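PDB 4PNE: methyltransferase-like protein from Saccharopolyspora spinosa, which catalyses a [4+2] cycloaddition in spinosyn biosynthesis, as a standalone cyclase built on an S-adenosylmethionine-dependent methyltransferase-like fold. Local coordinates for residues Gly194-Val199 with Met290-Leu295; Val198-Ala203 with Ile220-Gln225; Glu236-Glu241 with Ile294-Lys299. All blocks are in the same frame, centred on the assembly; numbering follows the deposited sequence.

Interaction 1 of 3, residues Gly194-Val199 with Met290-Leu295; sequences GVTEVV and MGYAIL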
ATOM      1  N   GLY A 194       2.225   6.955  -8.099  1.00  9.25           N
ATOM      2  CA  GLY A 194       2.623   7.299  -6.752  1.00 12.29           C
ATOM      3  C   GLY A 194       2.840   6.048  -5.949  1.00 12.04           C
ATOM      4  O   GLY A 194       1.939   5.216  -5.886  1.00 11.34           O
ATOM      5  N   VAL A 195       4.016   5.926  -5.350  1.00 11.54           N
ATOM      6  CA  VAL A 195       4.419   4.782  -4.555  1.00  9.47           C
ATOM      7  C   VAL A 195       4.737   5.165  -3.125  1.00 12.57           C
ATOM      8  O   VAL A 195       5.466   6.133  -2.892  1.00 11.94           O
ATOM      9  CB  VAL A 195       5.679   4.111  -5.151  1.00 10.36           C
ATOM     10  CG1 VAL A 195       6.245   2.973  -4.280  1.00 13.12           C
ATOM     11  CG2 VAL A 195       5.450   3.689  -6.613  1.00 11.94           C
ATOM     12  N   THR A 196       4.214   4.412  -2.156  1.00 11.45           N
ATOM     13  CA  THR A 196       4.715   4.537  -0.800  1.00  9.77           C
ATOM     14  C   THR A 196       5.185   3.207  -0.313  1.00 12.78           C
ATOM     15  O   THR A 196       4.689   2.137  -0.719  1.00 11.47           O
ATOM     16  CB  THR A 196       3.707   5.141   0.168  1.00 13.13           C
ATOM     17  OG1 THR A 196       2.651   4.215   0.443  1.00 12.22           O
ATOM     18  CG2 THR A 196       3.117   6.429  -0.383  1.00 13.10           C
ATOM     19  N   GLU A 197       6.177   3.259   0.570  1.00 11.41           N
ATOM     20  CA  GLU A 197       6.689   2.016   1.063  1.00 11.24           C
ATOM     21  C   GLU A 197       7.417   2.193   2.373  1.00 10.59           C
ATOM     22  O   GLU A 197       8.032   3.252   2.650  1.00 10.90           O
ATOM     23  CB  GLU A 197       7.595   1.381   0.019  1.00 14.28           C
ATOM     24  CG  GLU A 197       7.802  -0.082   0.205  1.00 23.42           C
ATOM     25  CD  GLU A 197       6.499  -0.862   0.388  1.00 14.45           C
ATOM     26  OE1 GLU A 197       5.899  -1.208  -0.663  1.00 22.40           O
ATOM     27  OE2 GLU A 197       6.148  -1.136   1.552  1.00 24.69           O
ATOM     28  N   VAL A 198       7.318   1.147   3.186  1.00  9.55           N
ATOM     29  CA  VAL A 198       8.205   0.923   4.328  1.00 12.77           C
ATOM     30  C   VAL A 198       9.554   0.440   3.829  1.00 11.44           C
ATOM     31  O   VAL A 198       9.621  -0.560   3.114  1.00 10.52           O
ATOM     32  CB  VAL A 198       7.601  -0.115   5.318  1.00 12.78           C
ATOM     33  CG1 VAL A 198       8.534  -0.405   6.473  1.00 16.82           C
ATOM     34  CG2 VAL A 198       6.237   0.365   5.833  1.00 11.81           C
ATOM     35  N   VAL A 199      10.609   1.155   4.188  1.00 11.59           N
ATOM     36  CA  VAL A 199      11.971   0.856   3.722  1.00 10.39           C
ATOM     37  C   VAL A 199      12.954   0.724   4.883  1.00 10.73           C
ATOM     38  O   VAL A 199      12.678   1.125   5.990  1.00 12.06           O
ATOM     39  CB  VAL A 199      12.502   1.938   2.760  1.00 13.23           C
ATOM     40  CG1 VAL A 199      11.678   1.966   1.484  1.00 13.57           C
ATOM     41  CG2 VAL A 199      12.501   3.322   3.410  1.00 12.11           C
ATOM     42  N   MET A 290      13.622   1.067  10.444  1.00 13.36           N
ATOM     43  CA  MET A 290      12.681   1.348   9.373  1.00 15.73           C
ATOM     44  C   MET A 290      12.552   2.813   9.088  1.00 14.84           C
ATOM     45  O   MET A 290      12.649   3.634   9.979  1.00 14.69           O
ATOM     46  CB  MET A 290      11.305   0.809   9.727  1.00 13.43           C
ATOM     47  CG  MET A 290      11.272  -0.691   9.743  1.00 16.04           C
ATOM     48  SD  MET A 290       9.717  -1.303  10.413  1.00 15.92           S
ATOM     49  CE  MET A 290       9.501  -2.746   9.385  1.00 16.87           C
ATOM     50  N   GLY A 291      12.256   3.132   7.836  1.00 12.74           N
ATOM     51  CA  GLY A 291      11.868   4.487   7.472  1.00 12.83           C
ATOM     52  C   GLY A 291      10.737   4.391   6.479  1.00 12.86           C
ATOM     53  O   GLY A 291      10.091   3.341   6.349  1.00 11.88           O
ATOM     54  N   TYR A 292      10.500   5.481   5.766  1.00 10.92           N
ATOM     55  CA  TYR A 292       9.342   5.532   4.869  1.00 11.61           C
ATOM     56  C   TYR A 292       9.603   6.463   3.691  1.00 10.62           C
ATOM     57  O   TYR A 292      10.212   7.520   3.843  1.00 12.05           O
ATOM     58  CB  TYR A 292       8.109   5.986   5.643  1.00 12.26           C
ATOM     59  CG  TYR A 292       6.818   5.510   5.038  1.00 11.96           C
ATOM     60  CD1 TYR A 292       6.331   4.250   5.328  1.00 12.59           C
ATOM     61  CD2 TYR A 292       6.098   6.297   4.139  1.00 13.52           C
ATOM     62  CE1 TYR A 292       5.162   3.789   4.776  1.00 11.76           C
ATOM     63  CE2 TYR A 292       4.929   5.844   3.574  1.00 11.97           C
ATOM     64  CZ  TYR A 292       4.456   4.592   3.891  1.00 11.15           C
ATOM     65  OH  TYR A 292       3.287   4.126   3.330  1.00 10.85           O
ATOM     66  N   ALA A 293       9.107   6.077   2.509  1.00  9.69           N
ATOM     67  CA  ALA A 293       9.327   6.833   1.261  1.00 11.52           C
ATOM     68  C   ALA A 293       8.027   7.111   0.538  1.00 10.54           C
ATOM     69  O   ALA A 293       7.146   6.247   0.494  1.00 10.34           O
ATOM     70  CB  ALA A 293      10.289   6.053   0.338  1.00 11.47           C
ATOM     71  N   ILE A 294       7.874   8.339   0.041  1.00 10.55           N
ATOM     72  CA  ILE A 294       6.862   8.675  -0.931  1.00  9.08           C
ATOM     73  C   ILE A 294       7.563   8.996  -2.243  1.00 12.94           C
ATOM     74  O   ILE A 294       8.433   9.876  -2.281  1.00 12.86           O
ATOM     75  CB  ILE A 294       5.988   9.883  -0.495  1.00 11.29           C
ATOM     76  CG1 ILE A 294       5.385   9.641   0.894  1.00 12.75           C
ATOM     77  CG2 ILE A 294       4.900  10.147  -1.527  1.00 17.25           C
ATOM     78  CD1 ILE A 294       4.671  10.899   1.445  1.00 14.22           C
ATOM     79  N   LEU A 295       7.281   8.218  -3.285  1.00 11.61           N
ATOM     80  CA  LEU A 295       7.873   8.393  -4.613  1.00 10.34           C
ATOM     81  C   LEU A 295       6.802   8.753  -5.648  1.00 14.10           C
ATOM     82  O   LEU A 295       5.722   8.158  -5.674  1.00 12.84           O
ATOM     83  CB  LEU A 295       8.585   7.108  -5.044  1.00 12.69           C
ATOM     84  CG  LEU A 295       9.445   6.392  -3.978  1.00 19.10           C
ATOM     85  CD1 LEU A 295      10.012   5.071  -4.502  1.00 22.57           C
ATOM     86  CD2 LEU A 295      10.558   7.308  -3.457  1.00 20.64           C
TER
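Tyr292 and Thr196 meet where strands 191-200 and 290-298 run antiparallel, the point in the class I methyltransferase sheet (order 3-2-1-4-5-7-6) at which the reversed last strand joins the parallel ones. Six backbone hydrogen bonds link the pairs Val195-Leu295, Glu197-Ala293 and Val199-Gly291. Tyr292 starts with CB 4.1 Å from Glu197 O, and with CG turned away from its own backbone N (chi1 -154°) the ring leans across the neighbouring strand. Glu197 O then lies 3.3 Å above one ring face, displaced toward CD1. Farther out, CE1 meets Val198 CG2 at 3.7 Å near the ring plane, while CE2 approaches Thr196 CB obliquely at 3.7 Å. At the tip, OH accepts from Thr196 OG1 (3.0 Å) and also bonds Gln168, which fixes the hydroxyl between two partners. The Tyr292 side chain lies close to that of His61, an S-adenosyl-L-homocysteine-binding residue. Glu197, Ala293 and Leu295 point to the other face of the sheet, where helix 223-233 packs. At the far end, Val199 N meets Gly291 O from well above the carbonyl plane, at 3.1 Å.

Interaction 2 of 3, residues Val198-Ala203 with Ile220-Gln225; sequences VVKREA and ICLAEQ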
ATOM      1  N   VAL A 198       7.318   1.147   3.186  1.00  9.55           N
ATOM      2  CA  VAL A 198       8.205   0.923   4.328  1.00 12.77           C
ATOM      3  C   VAL A 198       9.554   0.440   3.829  1.00 11.44           C
ATOM      4  O   VAL A 198       9.621  -0.560   3.114  1.00 10.52           O
ATOM      5  CB  VAL A 198       7.601  -0.115   5.318  1.00 12.78           C
ATOM      6  CG1 VAL A 198       8.534  -0.405   6.473  1.00 16.82           C
ATOM      7  CG2 VAL A 198       6.237   0.365   5.833  1.00 11.81           C
ATOM      8  N   VAL A 199      10.609   1.155   4.188  1.00 11.59           N
ATOM      9  CA  VAL A 199      11.971   0.856   3.722  1.00 10.39           C
ATOM     10  C   VAL A 199      12.954   0.724   4.883  1.00 10.73           C
ATOM     11  O   VAL A 199      12.678   1.125   5.990  1.00 12.06           O
ATOM     12  CB  VAL A 199      12.502   1.938   2.760  1.00 13.23           C
ATOM     13  CG1 VAL A 199      11.678   1.966   1.484  1.00 13.57           C
ATOM     14  CG2 VAL A 199      12.501   3.322   3.410  1.00 12.11           C
ATOM     15  N   LYS A 200      14.123   0.167   4.616  1.00 11.99           N
ATOM     16  CA  LYS A 200      15.239   0.385   5.526  1.00 11.78           C
ATOM     17  C   LYS A 200      15.673   1.839   5.368  1.00 10.09           C
ATOM     18  O   LYS A 200      15.898   2.282   4.233  1.00 13.61           O
ATOM     19  CB  LYS A 200      16.370  -0.582   5.187  1.00 14.54           C
ATOM     20  CG  LYS A 200      17.511  -0.546   6.184  1.00 17.72           C
ATOM     21  CD  LYS A 200      18.484  -1.671   5.896  1.00 18.36           C
ATOM     22  CE  LYS A 200      19.454  -1.883   7.051  1.00 27.61           C
ATOM     23  NZ  LYS A 200      20.370  -0.740   7.190  1.00 29.35           N
ATOM     24  N   ARG A 201      15.718   2.600   6.463  1.00 14.89           N
ATOM     25  CA  ARG A 201      15.919   4.041   6.344  1.00 14.30           C
ATOM     26  C   ARG A 201      17.235   4.391   5.666  1.00 17.54           C
ATOM     27  O   ARG A 201      17.294   5.311   4.867  1.00 16.29           O
ATOM     28  CB  ARG A 201      15.900   4.715   7.721  1.00 13.70           C
ATOM     29  CG  ARG A 201      16.082   6.242   7.649  1.00 17.94           C
ATOM     30  CD  ARG A 201      16.125   6.900   9.013  1.00 17.33           C
ATOM     31  NE  ARG A 201      17.164   6.352   9.879  1.00 19.99           N
ATOM     32  CZ  ARG A 201      16.949   5.555  10.924  1.00 20.02           C
ATOM     33  NH1 ARG A 201      15.734   5.214  11.274  1.00 18.33           N
ATOM     34  NH2 ARG A 201      17.982   5.120  11.645  1.00 26.83           N
ATOM     35  N   GLU A 202      18.285   3.663   6.006  1.00 16.57           N
ATOM     36  CA  GLU A 202      19.621   4.005   5.519  1.00 17.46           C
ATOM     37  C   GLU A 202      20.499   2.772   5.453  1.00 19.43           C
ATOM     38  O   GLU A 202      20.200   1.769   6.083  1.00 23.84           O
ATOM     39  CB  GLU A 202      20.255   5.080   6.409  1.00 23.17           C
ATOM     40  CG  GLU A 202      20.257   4.764   7.894  1.00 30.15           C
ATOM     41  CD  GLU A 202      20.657   5.976   8.712  1.00 30.87           C
ATOM     42  OE1 GLU A 202      21.785   6.464   8.498  1.00 44.24           O
ATOM     43  OE2 GLU A 202      19.826   6.489   9.494  1.00 27.28           O
ATOM     44  N   ALA A 203      21.576   2.853   4.682  1.00 26.96           N
ATOM     45  CA  ALA A 203      22.447   1.697   4.470  1.00 26.24           C
ATOM     46  C   ALA A 203      23.217   1.229   5.711  1.00 28.39           C
ATOM     47  O   ALA A 203      23.871   0.188   5.676  1.00 36.04           O
ATOM     48  CB  ALA A 203      23.403   2.011   3.340  1.00 28.91           C
ATOM     49  N   ILE A 220      12.947  -6.453   3.005  1.00 16.06           N
ATOM     50  CA  ILE A 220      13.735  -5.275   3.360  1.00 15.31           C
ATOM     51  C   ILE A 220      14.286  -4.652   2.079  1.00 15.27           C
ATOM     52  O   ILE A 220      14.902  -5.326   1.246  1.00 16.54           O
ATOM     53  CB  ILE A 220      14.900  -5.614   4.324  1.00 14.90           C
ATOM     54  CG1 ILE A 220      14.373  -6.361   5.555  1.00 16.12           C
ATOM     55  CG2 ILE A 220      15.704  -4.351   4.715  1.00 18.90           C
ATOM     56  CD1 ILE A 220      15.363  -6.467   6.681  1.00 20.08           C
ATOM     57  N   CYS A 221      14.064  -3.357   1.929  1.00 11.75           N
ATOM     58  CA  CYS A 221      14.489  -2.648   0.748  1.00 12.30           C
ATOM     59  C   CYS A 221      14.817  -1.195   1.112  1.00 10.89           C
ATOM     60  O   CYS A 221      14.045  -0.552   1.847  1.00 12.13           O
ATOM     61  CB  CYS A 221      13.355  -2.739  -0.284  1.00 14.49           C
ATOM     62  SG  CYS A 221      13.642  -2.034  -1.878  1.00 15.50           S
ATOM     63  N   LEU A 222      15.884  -0.646   0.551  1.00 12.86           N
ATOM     64  CA  LEU A 222      16.131   0.800   0.624  1.00 15.56           C
ATOM     65  C   LEU A 222      15.229   1.580  -0.347  1.00 13.27           C
ATOM     66  O   LEU A 222      14.902   1.087  -1.415  1.00 13.80           O
ATOM     67  CB  LEU A 222      17.586   1.118   0.278  1.00 13.97           C
ATOM     68  CG  LEU A 222      18.652   0.495   1.170  1.00 16.41           C
ATOM     69  CD1 LEU A 222      20.012   0.570   0.480  1.00 22.55           C
ATOM     70  CD2 LEU A 222      18.698   1.218   2.486  1.00 17.47           C
ATOM     71  N   ALA A 223      14.861   2.810  -0.000  1.00 11.67           N
ATOM     72  CA  ALA A 223      14.164   3.667  -0.934  1.00 13.94           C
ATOM     73  C   ALA A 223      14.971   3.845  -2.214  1.00 14.91           C
ATOM     74  O   ALA A 223      14.417   3.882  -3.308  1.00 14.21           O
ATOM     75  CB  ALA A 223      13.876   5.012  -0.312  1.00 11.11           C
ATOM     76  N   GLU A 224      16.286   3.954  -2.060  1.00 16.45           N
ATOM     77  CA  GLU A 224      17.190   4.111  -3.188  1.00 17.18           C
ATOM     78  C   GLU A 224      17.097   2.922  -4.150  1.00 12.85           C
ATOM     79  O   GLU A 224      17.261   3.089  -5.361  1.00 15.03           O
ATOM     80  CB  GLU A 224      18.633   4.280  -2.681  1.00 15.14           C
ATOM     81  CG  GLU A 224      18.869   5.553  -1.836  1.00 17.99           C
ATOM     82  CD  GLU A 224      18.658   5.381  -0.325  1.00 20.31           C
ATOM     83  OE1 GLU A 224      17.930   4.463   0.141  1.00 16.49           O
ATOM     84  OE2 GLU A 224      19.232   6.204   0.412  1.00 24.18           O
ATOM     85  N   GLN A 225      16.809   1.741  -3.604  1.00 13.11           N
ATOM     86  CA  GLN A 225      16.692   0.506  -4.404  1.00 14.10           C
ATOM     87  C   GLN A 225      15.363   0.475  -5.150  1.00 16.63           C
ATOM     88  O   GLN A 225      15.278   0.046  -6.297  1.00 16.90           O
ATOM     89  CB  GLN A 225      16.843  -0.723  -3.510  1.00 12.19           C
ATOM     90  CG  GLN A 225      18.289  -0.895  -3.056  1.00 15.77           C
ATOM     91  CD  GLN A 225      18.483  -1.976  -2.012  1.00 17.06           C
ATOM     92  OE1 GLN A 225      17.693  -2.137  -1.081  1.00 16.27           O
ATOM     93  NE2 GLN A 225      19.570  -2.707  -2.143  1.00 19.02           N
TER
HETATM   94  O   HOH W   1      11.532  -2.623   3.510  1.00 14.48           O
HETATM   95  O   HOH W   2      15.996   4.226   2.186  1.00 15.13           O
HETATM   96  O   HOH W   3      18.401   6.872   2.773  1.00 20.10           O
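The Cys221 carbonyl is approached by Lys200 N from above its plane, 45° out of it, in the one direct hydrogen bond between the two segments (2.9 Å). The same oxygen has Val199 CB 3.1 Å away, a close apolar neighbour. Another flat group, the Arg201 guanidinium, takes Glu202 OE2 at its edge and in plane through NE, a salt bridge confined to the turn after strand 191-200. Lys200 lays its aliphatic part against Ile220, CB to CG2 at 3.9 Å; the chain bends only at its last torsion (chi4 -68°), which brings NZ to Glu202 O as well as Gly204 O. Leu222 CD2 reaches back to Lys200 O at 3.5 Å. Leu222 is also the N-cap of helix 223-233: its N-H goes to Gln225 OE1, and its carbonyl takes the N-H of Gln225. Three waters add bridges between the segments. Water 1 joins Val198 O to Cys221 N, water 2 accepts from Ala223 N and lies 2.8 Å from Lys200 O, and water 3 donates to Arg201 O and Glu224 OE2. With one direct bond supplemented by these bridges, the link between strand end and helix start is partly water-mediated.

Interaction 3 of 3, residues Glu236-Glu241 with Ile294-Lys299; sequences EILDWE and ILTARK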
ATOM      1  N   GLU A 236      10.343   7.932 -15.381  1.00 18.48           N
ATOM      2  CA  GLU A 236      11.011   9.155 -14.912  1.00 17.40           C
ATOM      3  C   GLU A 236      10.664   9.404 -13.448  1.00 16.32           C
ATOM      4  O   GLU A 236       9.497   9.427 -13.083  1.00 19.06           O
ATOM      5  CB  GLU A 236      10.570  10.391 -15.697  1.00 18.88           C
ATOM      6  CG  GLU A 236      10.669  10.311 -17.173  1.00 34.50           C
ATOM      7  CD  GLU A 236      10.055  11.539 -17.825  1.00 33.96           C
ATOM      8  OE1 GLU A 236       9.699  12.493 -17.083  1.00 36.73           O
ATOM      9  OE2 GLU A 236       9.913  11.541 -19.061  1.00 35.12           O
ATOM     10  N   ILE A 237      11.656   9.626 -12.610  1.00 16.03           N
ATOM     11  CA  ILE A 237      11.381   9.964 -11.238  1.00 14.50           C
ATOM     12  C   ILE A 237      11.101  11.444 -11.137  1.00 18.41           C
ATOM     13  O   ILE A 237      11.932  12.281 -11.558  1.00 18.94           O
ATOM     14  CB  ILE A 237      12.554   9.593 -10.316  1.00 15.89           C
ATOM     15  CG1 ILE A 237      12.975   8.133 -10.523  1.00 17.86           C
ATOM     16  CG2 ILE A 237      12.194   9.869  -8.881  1.00 19.01           C
ATOM     17  CD1 ILE A 237      11.876   7.128 -10.257  1.00 17.31           C
ATOM     18  N   LEU A 238       9.927  11.779 -10.631  1.00 15.41           N
ATOM     19  CA  LEU A 238       9.546  13.167 -10.443  1.00 15.16           C
ATOM     20  C   LEU A 238       9.974  13.647  -9.064  1.00 17.09           C
ATOM     21  O   LEU A 238      10.449  14.787  -8.908  1.00 18.27           O
ATOM     22  CB  LEU A 238       8.047  13.358 -10.624  1.00 16.10           C
ATOM     23  CG  LEU A 238       7.491  13.058 -12.019  1.00 16.18           C
ATOM     24  CD1 LEU A 238       5.979  13.021 -11.991  1.00 19.94           C
ATOM     25  CD2 LEU A 238       8.010  14.048 -13.055  1.00 20.10           C
ATOM     26  N   ASP A 239       9.872  12.772  -8.067  1.00 17.76           N
ATOM     27  CA  ASP A 239      10.133  13.194  -6.698  1.00 16.87           C
ATOM     28  C   ASP A 239      10.316  11.999  -5.787  1.00 16.93           C
ATOM     29  O   ASP A 239       9.664  10.979  -5.947  1.00 15.42           O
ATOM     30  CB  ASP A 239       8.964  14.052  -6.210  1.00 20.92           C
ATOM     31  CG  ASP A 239       9.316  14.919  -5.021  1.00 31.28           C
ATOM     32  OD1 ASP A 239      10.495  15.306  -4.889  1.00 30.09           O
ATOM     33  OD2 ASP A 239       8.401  15.231  -4.230  1.00 40.33           O
ATOM     34  N   TRP A 240      11.200  12.147  -4.821  1.00 14.38           N
ATOM     35  CA  TRP A 240      11.320  11.257  -3.674  1.00 11.82           C
ATOM     36  C   TRP A 240      11.299  12.134  -2.438  1.00 13.43           C
ATOM     37  O   TRP A 240      12.014  13.137  -2.368  1.00 13.91           O
ATOM     38  CB  TRP A 240      12.622  10.456  -3.728  1.00 11.69           C
ATOM     39  CG  TRP A 240      13.088   9.675  -2.467  1.00 14.75           C
ATOM     40  CD1 TRP A 240      12.321   9.207  -1.439  1.00 16.14           C
ATOM     41  CD2 TRP A 240      14.434   9.297  -2.153  1.00 13.35           C
ATOM     42  NE1 TRP A 240      13.109   8.555  -0.511  1.00 17.53           N
ATOM     43  CE2 TRP A 240      14.412   8.603  -0.927  1.00 16.17           C
ATOM     44  CE3 TRP A 240      15.658   9.471  -2.800  1.00 19.12           C
ATOM     45  CZ2 TRP A 240      15.579   8.081  -0.334  1.00 18.23           C
ATOM     46  CZ3 TRP A 240      16.810   8.947  -2.212  1.00 19.70           C
ATOM     47  CH2 TRP A 240      16.759   8.271  -0.985  1.00 18.52           C
ATOM     48  N   GLU A 241      10.482  11.770  -1.464  1.00 12.35           N
ATOM     49  CA  GLU A 241      10.482  12.426  -0.175  1.00 14.88           C
ATOM     50  C   GLU A 241      10.707  11.349   0.834  1.00 13.47           C
ATOM     51  O   GLU A 241       9.959  10.369   0.860  1.00 11.39           O
ATOM     52  CB  GLU A 241       9.163  13.110   0.103  1.00 13.70           C
ATOM     53  CG  GLU A 241       8.617  13.977  -1.018  1.00 21.78           C
ATOM     54  CD  GLU A 241       7.115  14.180  -0.870  1.00 39.06           C
ATOM     55  OE1 GLU A 241       6.717  14.844   0.117  1.00 46.26           O
ATOM     56  OE2 GLU A 241       6.335  13.632  -1.698  1.00 32.37           O
ATOM     57  N   ILE A 294       7.874   8.339   0.041  1.00 10.55           N
ATOM     58  CA  ILE A 294       6.862   8.675  -0.931  1.00  9.08           C
ATOM     59  C   ILE A 294       7.563   8.996  -2.243  1.00 12.94           C
ATOM     60  O   ILE A 294       8.433   9.876  -2.281  1.00 12.86           O
ATOM     61  CB  ILE A 294       5.988   9.883  -0.495  1.00 11.29           C
ATOM     62  CG1 ILE A 294       5.385   9.641   0.894  1.00 12.75           C
ATOM     63  CG2 ILE A 294       4.900  10.147  -1.527  1.00 17.25           C
ATOM     64  CD1 ILE A 294       4.671  10.899   1.445  1.00 14.22           C
ATOM     65  N   LEU A 295       7.281   8.218  -3.285  1.00 11.61           N
ATOM     66  CA  LEU A 295       7.873   8.393  -4.613  1.00 10.34           C
ATOM     67  C   LEU A 295       6.802   8.753  -5.648  1.00 14.10           C
ATOM     68  O   LEU A 295       5.722   8.158  -5.674  1.00 12.84           O
ATOM     69  CB  LEU A 295       8.585   7.108  -5.044  1.00 12.69           C
ATOM     70  CG  LEU A 295       9.445   6.392  -3.978  1.00 19.10           C
ATOM     71  CD1 LEU A 295      10.012   5.071  -4.502  1.00 22.57           C
ATOM     72  CD2 LEU A 295      10.558   7.308  -3.457  1.00 20.64           C
ATOM     73  N   THR A 296       7.101   9.711  -6.522  1.00 12.85           N
ATOM     74  CA  THR A 296       6.258  10.044  -7.666  1.00 10.58           C
ATOM     75  C   THR A 296       7.098   9.823  -8.910  1.00 19.57           C
ATOM     76  O   THR A 296       8.247  10.266  -9.010  1.00 13.59           O
ATOM     77  CB  THR A 296       5.734  11.486  -7.594  1.00 18.57           C
ATOM     78  OG1 THR A 296       5.186  11.719  -6.288  1.00 23.26           O
ATOM     79  CG2 THR A 296       4.667  11.742  -8.658  1.00 20.42           C
ATOM     80  N   ALA A 297       6.530   9.090  -9.852  1.00 13.99           N
ATOM     81  CA  ALA A 297       7.203   8.732 -11.070  1.00 13.82           C
ATOM     82  C   ALA A 297       6.224   8.851 -12.195  1.00 13.94           C
ATOM     83  O   ALA A 297       5.013   8.918 -11.952  1.00 13.94           O
ATOM     84  CB  ALA A 297       7.739   7.341 -10.991  1.00 16.55           C
ATOM     85  N   ARG A 298       6.714   8.958 -13.431  1.00 15.48           N
ATOM     86  CA  ARG A 298       5.780   9.005 -14.558  1.00 15.73           C
ATOM     87  C   ARG A 298       6.308   8.261 -15.784  1.00 13.04           C
ATOM     88  O   ARG A 298       7.517   8.084 -15.970  1.00 13.90           O
ATOM     89  CB  ARG A 298       5.449  10.430 -14.918  1.00 22.14           C
ATOM     90  CG  ARG A 298       6.434  11.064 -15.798  1.00 22.90           C
ATOM     91  CD  ARG A 298       5.863  12.306 -16.408  1.00 20.45           C
ATOM     92  NE  ARG A 298       6.985  13.139 -16.766  1.00 27.31           N
ATOM     93  CZ  ARG A 298       6.883  14.361 -17.247  1.00 26.51           C
ATOM     94  NH1 ARG A 298       5.686  14.906 -17.451  1.00 26.85           N
ATOM     95  NH2 ARG A 298       7.991  15.019 -17.522  1.00 23.89           N
ATOM     96  N   LYS A 299       5.377   7.811 -16.598  1.00 15.49           N
ATOM     97  CA  LYS A 299       5.669   7.236 -17.881  1.00 15.53           C
ATOM     98  C   LYS A 299       6.078   8.405 -18.775  1.00 15.22           C
ATOM     99  O   LYS A 299       5.399   9.428 -18.795  1.00 16.88           O
ATOM    100  CB  LYS A 299       4.458   6.519 -18.440  1.00 14.12           C
ATOM    101  CG  LYS A 299       4.739   5.689 -19.715  1.00 13.39           C
ATOM    102  CD  LYS A 299       3.547   4.924 -20.155  1.00 13.66           C
ATOM    103  CE  LYS A 299       3.868   3.964 -21.288  1.00 13.13           C
ATOM    104  NZ  LYS A 299       2.778   3.020 -21.483  1.00 15.79           N
TER
HETATM  105  O   HOH W   4       7.031  12.020  -3.869  1.00 17.86           O
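Strand 236-241 pairs antiparallel with strand 294-298, their axes 151° apart, and a classic beta bulge shifts the register where Leu238 N and Asp239 N both donate to Thr296 O from the same side of its plane. At the Glu236-Arg298 pair, Arg298 grips Glu236 sidelong with two nitrogens on one oxygen: NE reaches OE1 at 2.8 Å from above the carboxylate plane, whereas NH2 meets the syn lone pair of OE1 at 3.1 Å. Arg298 CG sits between its backbone N and carbonyl carbon (chi1 84°) and the chain runs extended to NE, which carries the guanidinium there. The two planes stand 86° apart. Leu238, turned toward the partner strand by the bulge, sets CD2 over a guanidinium face and CD1 3.8 Å from Thr296 CG2. Strand 236-242 forms one edge of the methyltransferase-like sheet, and the reversed strand 290-298 separates it from strand 191-200. On the face that carries Ile237, Trp240, Leu295 and Ala297, helix 223-233 packs against the sheet. Trp240 and Leu295 lie there side by side, and Leu295 CD2 comes within 3.3 Å of Trp240 CD1. On the opposite face, Glu241 OE2 passes 3.8 Å from Ile294 CG2 and forms a salt bridge with Arg87 of helix 73-88. Water 4 donates to this oxygen at 2.8 Å and lies 3.1 Å from Thr296 OG1.

Of the strands involved, 191-200 comes first, and its end meets the start of helix 223-233 in interaction 2, which closes a short excursion of 16 residues, partly unmodelled and with no helix or strand in what is modelled. The chain runs down that helix into edge strand 236-242, then through further helices to the last strand, 290-298, which slots between the earlier two. Interaction 1 closes the long excursion from strand 191-200, and the loop of interaction 2 lies wholly within it; interaction 3 opens later, in series with interaction 2, and ends on the same last strand, overlapping interaction 1 at Ile294-Leu295. All three converge on Ala223, whose CB packs against both Ala293 and Trp240.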